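Local coordinates for protein 2,3-dihydroxybenzoate-AMP ligase (Bacillus subtilis, PDB 1MDB) that belongs to the ANL superfamily of AMP-binding enzymes and holds adenosine monophosphate and 2,3-dihydroxy-benzoic acid in its pockets, at residues A43-N48 with R252-P257; E87-I92 with G242-L247. All blocks are in the same frame, centred on the assembly; numbering follows the deposited sequence.

Both interactions are buried and lie in the same region of the AMP-binding part of the chain, their centres about 11 Å apart. Interaction 1 joins two strands within a mixed sheet, so main-chain hydrogen bonds carry most of it, with an arginine–threonine bond on one face. Interaction 2 packs two helices against that sheet's other face and is wholly apolar, a phenylalanine bridging the wide gap between their backbones. The two layers meet directly: Ile44 touches Phe89, and Val253 touches Val243 and Val246. Helix 242-248 leads along the chain to strand 252-255, so 242-247 and 252-257 belong to consecutive elements.

Interaction 1: residues A43-N48 with R252-P257; sequences AITCGN and RVVLSP
Ala43 to Cys46 and Arg252 to Leu255 run side by side as parallel strands of the large mixed sheet in the AMP-binding region, near the edge where strand 49-52 closes the sheet. Three main-chain hydrogen bonds zip them together: Val253 N to Ala43 O (2.9 Å), Thr45 N to Val253 O (2.7 Å) and Leu255 N to Thr45 O (2.8 Å). Toward strand 49-52, a classic beta bulge sets Ala43 and Ile44 together opposite Trp51, and both bond to it through the backbone.

On the face shared by Ile44 and Val253 the contact is apolar. Leu255 aims its CB at the partner strand, and its CD1 lies 3.7 Å from CG2 of Ile44, the branch anti to the backbone N, and 3.9 Å from CB of Cys46.

The face of Thr45 and Val254 is polar at one end. A bend at the third torsion of Arg252 (chi3 70°) turns NE out of line with the extended chain before it, and its NH1 forms a salt bridge with OE1 of Glu271 on helix 261-271. Thr45 OG1, hydrogen-bonded to His50 ND1, lies almost in the guanidinium plane, and the same Arg252 NH1 donates to it (3.2 Å, N-H...O angle 152°).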
ATOM      1  N   ALA A  43      -5.692   2.701  21.779  1.00 35.81           N
ATOM      2  CA  ALA A  43      -5.726   2.922  20.333  1.00 33.18           C
ATOM      3  C   ALA A  43      -4.561   2.234  19.648  1.00 32.36           C
ATOM      4  O   ALA A  43      -4.697   1.709  18.540  1.00 32.10           O
ATOM      5  CB  ALA A  43      -5.683   4.420  20.027  1.00 31.86           C
ATOM      6  N   ILE A  44      -3.419   2.234  20.323  1.00 30.39           N
ATOM      7  CA  ILE A  44      -2.212   1.648  19.773  1.00 31.12           C
ATOM      8  C   ILE A  44      -1.466   0.772  20.763  1.00 30.14           C
ATOM      9  O   ILE A  44      -1.288   1.141  21.924  1.00 31.53           O
ATOM     10  CB  ILE A  44      -1.252   2.755  19.320  1.00 31.63           C
ATOM     11  CG1 ILE A  44      -1.955   3.668  18.318  1.00 32.63           C
ATOM     12  CG2 ILE A  44       0.016   2.146  18.760  1.00 30.42           C
ATOM     13  CD1 ILE A  44      -1.260   4.999  18.140  1.00 37.47           C
ATOM     14  N   THR A  45      -1.019  -0.382  20.291  1.00 29.11           N
ATOM     15  CA  THR A  45      -0.258  -1.308  21.108  1.00 30.39           C
ATOM     16  C   THR A  45       1.051  -1.617  20.403  1.00 32.30           C
ATOM     17  O   THR A  45       1.067  -1.892  19.203  1.00 32.18           O
ATOM     18  CB  THR A  45      -1.022  -2.613  21.330  1.00 30.30           C
ATOM     19  OG1 THR A  45      -2.164  -2.354  22.148  1.00 27.57           O
ATOM     20  CG2 THR A  45      -0.129  -3.645  21.998  1.00 31.07           C
ATOM     21  N   CYS A  46       2.146  -1.576  21.150  1.00 32.56           N
ATOM     22  CA  CYS A  46       3.458  -1.846  20.583  1.00 36.15           C
ATOM     23  C   CYS A  46       4.316  -2.505  21.656  1.00 38.26           C
ATOM     24  O   CYS A  46       4.765  -1.845  22.599  1.00 38.02           O
ATOM     25  CB  CYS A  46       4.101  -0.541  20.111  1.00 34.80           C
ATOM     26  SG  CYS A  46       5.606  -0.779  19.179  1.00 40.03           S
ATOM     27  N   GLY A  47       4.546  -3.807  21.514  1.00 39.64           N
ATOM     28  CA  GLY A  47       5.314  -4.514  22.520  1.00 41.41           C
ATOM     29  C   GLY A  47       4.488  -4.453  23.792  1.00 44.10           C
ATOM     30  O   GLY A  47       3.303  -4.799  23.784  1.00 42.80           O
ATOM     31  N   ASN A  48       5.093  -3.984  24.881  1.00 45.90           N
ATOM     32  CA  ASN A  48       4.388  -3.880  26.158  1.00 48.56           C
ATOM     33  C   ASN A  48       3.763  -2.509  26.399  1.00 48.56           C
ATOM     34  O   ASN A  48       3.103  -2.302  27.413  1.00 49.65           O
ATOM     35  CB  ASN A  48       5.340  -4.212  27.314  1.00 50.81           C
ATOM     36  CG  ASN A  48       5.542  -5.707  27.493  1.00 54.22           C
ATOM     37  OD1 ASN A  48       6.518  -6.147  28.108  1.00 55.46           O
ATOM     38  ND2 ASN A  48       4.609  -6.498  26.973  1.00 54.63           N
ATOM     39  N   ARG A 252      -8.534  -1.004  17.853  1.00 28.07           N
ATOM     40  CA  ARG A 252      -7.190  -0.986  18.411  1.00 28.04           C
ATOM     41  C   ARG A 252      -6.172  -1.544  17.433  1.00 28.19           C
ATOM     42  O   ARG A 252      -6.391  -2.587  16.834  1.00 28.87           O
ATOM     43  CB  ARG A 252      -7.153  -1.790  19.716  1.00 29.35           C
ATOM     44  CG  ARG A 252      -5.766  -1.994  20.297  1.00 30.49           C
ATOM     45  CD  ARG A 252      -5.848  -2.512  21.735  1.00 33.94           C
ATOM     46  NE  ARG A 252      -6.324  -3.892  21.828  1.00 33.66           N
ATOM     47  CZ  ARG A 252      -5.516  -4.942  21.927  1.00 35.06           C
ATOM     48  NH1 ARG A 252      -4.208  -4.760  21.950  1.00 34.94           N
ATOM     49  NH2 ARG A 252      -6.007  -6.172  22.005  1.00 34.69           N
ATOM     50  N   VAL A 253      -5.048  -0.846  17.298  1.00 26.19           N
ATOM     51  CA  VAL A 253      -3.986  -1.240  16.389  1.00 25.77           C
ATOM     52  C   VAL A 253      -2.814  -1.882  17.129  1.00 27.19           C
ATOM     53  O   VAL A 253      -2.356  -1.363  18.153  1.00 29.17           O
ATOM     54  CB  VAL A 253      -3.434   0.003  15.615  1.00 26.02           C
ATOM     55  CG1 VAL A 253      -2.189  -0.375  14.841  1.00 23.89           C
ATOM     56  CG2 VAL A 253      -4.498   0.568  14.681  1.00 22.99           C
ATOM     57  N   VAL A 254      -2.321  -2.999  16.610  1.00 25.00           N
ATOM     58  CA  VAL A 254      -1.169  -3.664  17.204  1.00 24.35           C
ATOM     59  C   VAL A 254      -0.034  -3.534  16.208  1.00 25.35           C
ATOM     60  O   VAL A 254      -0.194  -3.871  15.033  1.00 23.91           O
ATOM     61  CB  VAL A 254      -1.412  -5.163  17.442  1.00 22.17           C
ATOM     62  CG1 VAL A 254      -0.188  -5.774  18.077  1.00 21.84           C
ATOM     63  CG2 VAL A 254      -2.648  -5.370  18.296  1.00 22.27           C
ATOM     64  N   LEU A 255       1.123  -3.078  16.669  1.00 25.77           N
ATOM     65  CA  LEU A 255       2.254  -2.895  15.771  1.00 27.15           C
ATOM     66  C   LEU A 255       3.250  -4.045  15.782  1.00 28.96           C
ATOM     67  O   LEU A 255       3.844  -4.359  16.811  1.00 29.52           O
ATOM     68  CB  LEU A 255       2.971  -1.587  16.113  1.00 26.55           C
ATOM     69  CG  LEU A 255       2.040  -0.367  16.151  1.00 23.72           C
ATOM     70  CD1 LEU A 255       2.787   0.847  16.683  1.00 22.06           C
ATOM     71  CD2 LEU A 255       1.497  -0.103  14.759  1.00 23.47           C
ATOM     72  N   SER A 256       3.438  -4.669  14.625  1.00 28.94           N
ATOM     73  CA  SER A 256       4.377  -5.769  14.515  1.00 29.94           C
ATOM     74  C   SER A 256       5.743  -5.228  14.109  1.00 32.90           C
ATOM     75  O   SER A 256       5.848  -4.343  13.251  1.00 33.80           O
ATOM     76  CB  SER A 256       3.898  -6.789  13.477  1.00 30.22           C
ATOM     77  OG  SER A 256       4.789  -7.893  13.410  1.00 32.18           O
ATOM     78  N   PRO A 257       6.807  -5.748  14.738  1.00 33.60           N
ATOM     79  CA  PRO A 257       8.214  -5.395  14.521  1.00 34.36           C
ATOM     80  C   PRO A 257       8.616  -5.591  13.061  1.00 35.17           C
ATOM     81  O   PRO A 257       9.463  -4.862  12.527  1.00 35.32           O
ATOM     82  CB  PRO A 257       8.955  -6.371  15.431  1.00 36.18           C
ATOM     83  CG  PRO A 257       7.979  -6.611  16.541  1.00 34.23           C
ATOM     84  CD  PRO A 257       6.679  -6.754  15.808  1.00 33.89           C
TER

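Interaction 2: residues E87-I92 with G242-L247; sequences EFFEVI and GVLGVL
Phe89 reaches out of helix 86-98 to meet Val243, Leu244 and Leu247 of helix 242-248. The axes of the two short segments stay 12.5 Å apart and are inclined at 74°, so side chains alone span the gap.

The aromatic contacts run along one side of the Phe89 ring, from CZ through CE2 to CD2. Val243 approaches in the ring plane, its CB 3.6 Å from CZ, while its CG2 is 3.7 Å from CE2 of Phe89. CD2 of Leu244 also stands at the ring edge, more loosely, and CD1 of Leu247 comes in obliquely to lie 3.9 Å from CD2 of Phe89. Phe88, the preceding residue, sets its CD2 over the centre of one face of this ring.

A purely aliphatic contact joins the next turn. CD1 of Ile92, set anti to CA by the second torsion (chi2 170°), comes within 4.0 Å of CD2 of Leu244.

Leu238 and Met232 add to these apolar surroundings. Helix 86-98 links the adjacent parallel strands 77-80 and 101-104 in a beta-alpha-beta crossover, while helix 242-248 lies against strands 225-228 and 252-255; helices packed between two sheets are characteristic of the layered large domain of ANL enzymes.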
ATOM      1  N   GLU A  87       5.304   6.466  17.636  1.00 31.53           N
ATOM      2  CA  GLU A  87       5.643   7.823  17.226  1.00 30.97           C
ATOM      3  C   GLU A  87       4.973   8.237  15.919  1.00 28.40           C
ATOM      4  O   GLU A  87       4.498   9.366  15.790  1.00 29.20           O
ATOM      5  CB  GLU A  87       7.160   7.963  17.105  1.00 33.23           C
ATOM      6  CG  GLU A  87       7.895   8.004  18.430  1.00 38.16           C
ATOM      7  CD  GLU A  87       7.702   6.750  19.270  1.00 43.48           C
ATOM      8  OE1 GLU A  87       7.744   5.631  18.715  1.00 43.96           O
ATOM      9  OE2 GLU A  87       7.526   6.886  20.499  1.00 46.47           O
ATOM     10  N   PHE A  88       4.922   7.327  14.950  1.00 27.59           N
ATOM     11  CA  PHE A  88       4.288   7.625  13.668  1.00 23.66           C
ATOM     12  C   PHE A  88       2.980   8.371  13.876  1.00 23.18           C
ATOM     13  O   PHE A  88       2.734   9.411  13.265  1.00 22.06           O
ATOM     14  CB  PHE A  88       4.008   6.324  12.911  1.00 24.40           C
ATOM     15  CG  PHE A  88       3.302   6.514  11.596  1.00 22.25           C
ATOM     16  CD1 PHE A  88       4.013   6.870  10.451  1.00 24.45           C
ATOM     17  CD2 PHE A  88       1.930   6.290  11.491  1.00 24.12           C
ATOM     18  CE1 PHE A  88       3.364   6.993   9.210  1.00 23.14           C
ATOM     19  CE2 PHE A  88       1.266   6.409  10.259  1.00 20.79           C
ATOM     20  CZ  PHE A  88       1.986   6.758   9.116  1.00 22.31           C
ATOM     21  N   PHE A  89       2.140   7.835  14.757  1.00 24.73           N
ATOM     22  CA  PHE A  89       0.832   8.423  15.013  1.00 24.33           C
ATOM     23  C   PHE A  89       0.805   9.814  15.635  1.00 25.26           C
ATOM     24  O   PHE A  89      -0.010  10.652  15.239  1.00 27.05           O
ATOM     25  CB  PHE A  89      -0.022   7.454  15.842  1.00 26.14           C
ATOM     26  CG  PHE A  89      -0.321   6.170  15.130  1.00 24.94           C
ATOM     27  CD1 PHE A  89       0.476   5.049  15.326  1.00 25.81           C
ATOM     28  CD2 PHE A  89      -1.375   6.098  14.224  1.00 24.35           C
ATOM     29  CE1 PHE A  89       0.227   3.865  14.628  1.00 24.40           C
ATOM     30  CE2 PHE A  89      -1.636   4.926  13.520  1.00 23.79           C
ATOM     31  CZ  PHE A  89      -0.832   3.805  13.722  1.00 24.53           C
ATOM     32  N   GLU A  90       1.663  10.070  16.612  1.00 24.87           N
ATOM     33  CA  GLU A  90       1.668  11.389  17.212  1.00 24.60           C
ATOM     34  C   GLU A  90       2.283  12.353  16.201  1.00 25.36           C
ATOM     35  O   GLU A  90       1.911  13.526  16.131  1.00 24.84           O
ATOM     36  CB  GLU A  90       2.458  11.399  18.533  1.00 25.39           C
ATOM     37  CG  GLU A  90       3.969  11.248  18.427  1.00 26.15           C
ATOM     38  CD  GLU A  90       4.640  11.329  19.799  1.00 27.23           C
ATOM     39  OE1 GLU A  90       4.043  11.933  20.715  1.00 28.01           O
ATOM     40  OE2 GLU A  90       5.760  10.809  19.961  1.00 24.32           O
ATOM     41  N   VAL A  91       3.207  11.843  15.397  1.00 26.34           N
ATOM     42  CA  VAL A  91       3.864  12.671  14.393  1.00 26.65           C
ATOM     43  C   VAL A  91       2.909  13.150  13.310  1.00 26.86           C
ATOM     44  O   VAL A  91       2.888  14.344  13.003  1.00 28.89           O
ATOM     45  CB  VAL A  91       5.060  11.927  13.732  1.00 25.24           C
ATOM     46  CG1 VAL A  91       5.423  12.574  12.390  1.00 22.14           C
ATOM     47  CG2 VAL A  91       6.271  11.979  14.665  1.00 24.63           C
ATOM     48  N   ILE A  92       2.110  12.251  12.734  1.00 25.05           N
ATOM     49  CA  ILE A  92       1.210  12.697  11.674  1.00 25.39           C
ATOM     50  C   ILE A  92       0.034  13.567  12.151  1.00 24.97           C
ATOM     51  O   ILE A  92      -0.290  14.555  11.508  1.00 22.15           O
ATOM     52  CB  ILE A  92       0.649  11.516  10.814  1.00 25.86           C
ATOM     53  CG1 ILE A  92      -0.348  10.678  11.615  1.00 26.81           C
ATOM     54  CG2 ILE A  92       1.794  10.657  10.297  1.00 25.70           C
ATOM     55  CD1 ILE A  92      -1.095   9.682  10.743  1.00 27.49           C
ATOM     56  N   GLY A 242      -6.690  -0.206   7.043  1.00 24.04           N
ATOM     57  CA  GLY A 242      -5.460   0.252   7.665  1.00 26.83           C
ATOM     58  C   GLY A 242      -5.507   0.698   9.119  1.00 26.85           C
ATOM     59  O   GLY A 242      -6.520   0.548   9.811  1.00 27.66           O
ATOM     60  N   VAL A 243      -4.389   1.246   9.584  1.00 27.43           N
ATOM     61  CA  VAL A 243      -4.284   1.719  10.960  1.00 26.87           C
ATOM     62  C   VAL A 243      -5.197   2.931  11.173  1.00 28.88           C
ATOM     63  O   VAL A 243      -5.810   3.086  12.238  1.00 30.24           O
ATOM     64  CB  VAL A 243      -2.813   2.076  11.313  1.00 26.38           C
ATOM     65  CG1 VAL A 243      -1.949   0.811  11.272  1.00 26.55           C
ATOM     66  CG2 VAL A 243      -2.254   3.100  10.322  1.00 25.76           C
ATOM     67  N   LEU A 244      -5.305   3.781  10.157  1.00 27.28           N
ATOM     68  CA  LEU A 244      -6.152   4.962  10.254  1.00 28.26           C
ATOM     69  C   LEU A 244      -7.631   4.594  10.197  1.00 29.92           C
ATOM     70  O   LEU A 244      -8.465   5.247  10.827  1.00 30.73           O
ATOM     71  CB  LEU A 244      -5.807   5.966   9.142  1.00 26.46           C
ATOM     72  CG  LEU A 244      -4.361   6.493   9.190  1.00 24.97           C
ATOM     73  CD1 LEU A 244      -4.229   7.648   8.217  1.00 24.96           C
ATOM     74  CD2 LEU A 244      -3.995   6.963  10.621  1.00 24.43           C
ATOM     75  N   GLY A 245      -7.968   3.562   9.429  1.00 31.42           N
ATOM     76  CA  GLY A 245      -9.359   3.146   9.366  1.00 31.09           C
ATOM     77  C   GLY A 245      -9.768   2.603  10.730  1.00 29.06           C
ATOM     78  O   GLY A 245     -10.870   2.862  11.213  1.00 28.91           O
ATOM     79  N   VAL A 246      -8.859   1.861  11.355  1.00 28.12           N
ATOM     80  CA  VAL A 246      -9.103   1.273  12.670  1.00 29.09           C
ATOM     81  C   VAL A 246      -9.300   2.345  13.751  1.00 30.18           C
ATOM     82  O   VAL A 246     -10.085   2.155  14.679  1.00 31.06           O
ATOM     83  CB  VAL A 246      -7.940   0.311  13.068  1.00 28.65           C
ATOM     84  CG1 VAL A 246      -8.167  -0.273  14.465  1.00 27.25           C
ATOM     85  CG2 VAL A 246      -7.849  -0.825  12.053  1.00 28.67           C
ATOM     86  N   LEU A 247      -8.610   3.474  13.626  1.00 30.20           N
ATOM     87  CA  LEU A 247      -8.751   4.543  14.610  1.00 30.88           C
ATOM     88  C   LEU A 247     -10.062   5.261  14.327  1.00 31.80           C
ATOM     89  O   LEU A 247     -10.699   5.785  15.229  1.00 30.54           O
ATOM     90  CB  LEU A 247      -7.599   5.553  14.512  1.00 31.25           C
ATOM     91  CG  LEU A 247      -6.142   5.110  14.672  1.00 32.75           C
ATOM     92  CD1 LEU A 247      -5.258   6.345  14.612  1.00 34.36           C
ATOM     93  CD2 LEU A 247      -5.927   4.374  15.979  1.00 32.83           C
TER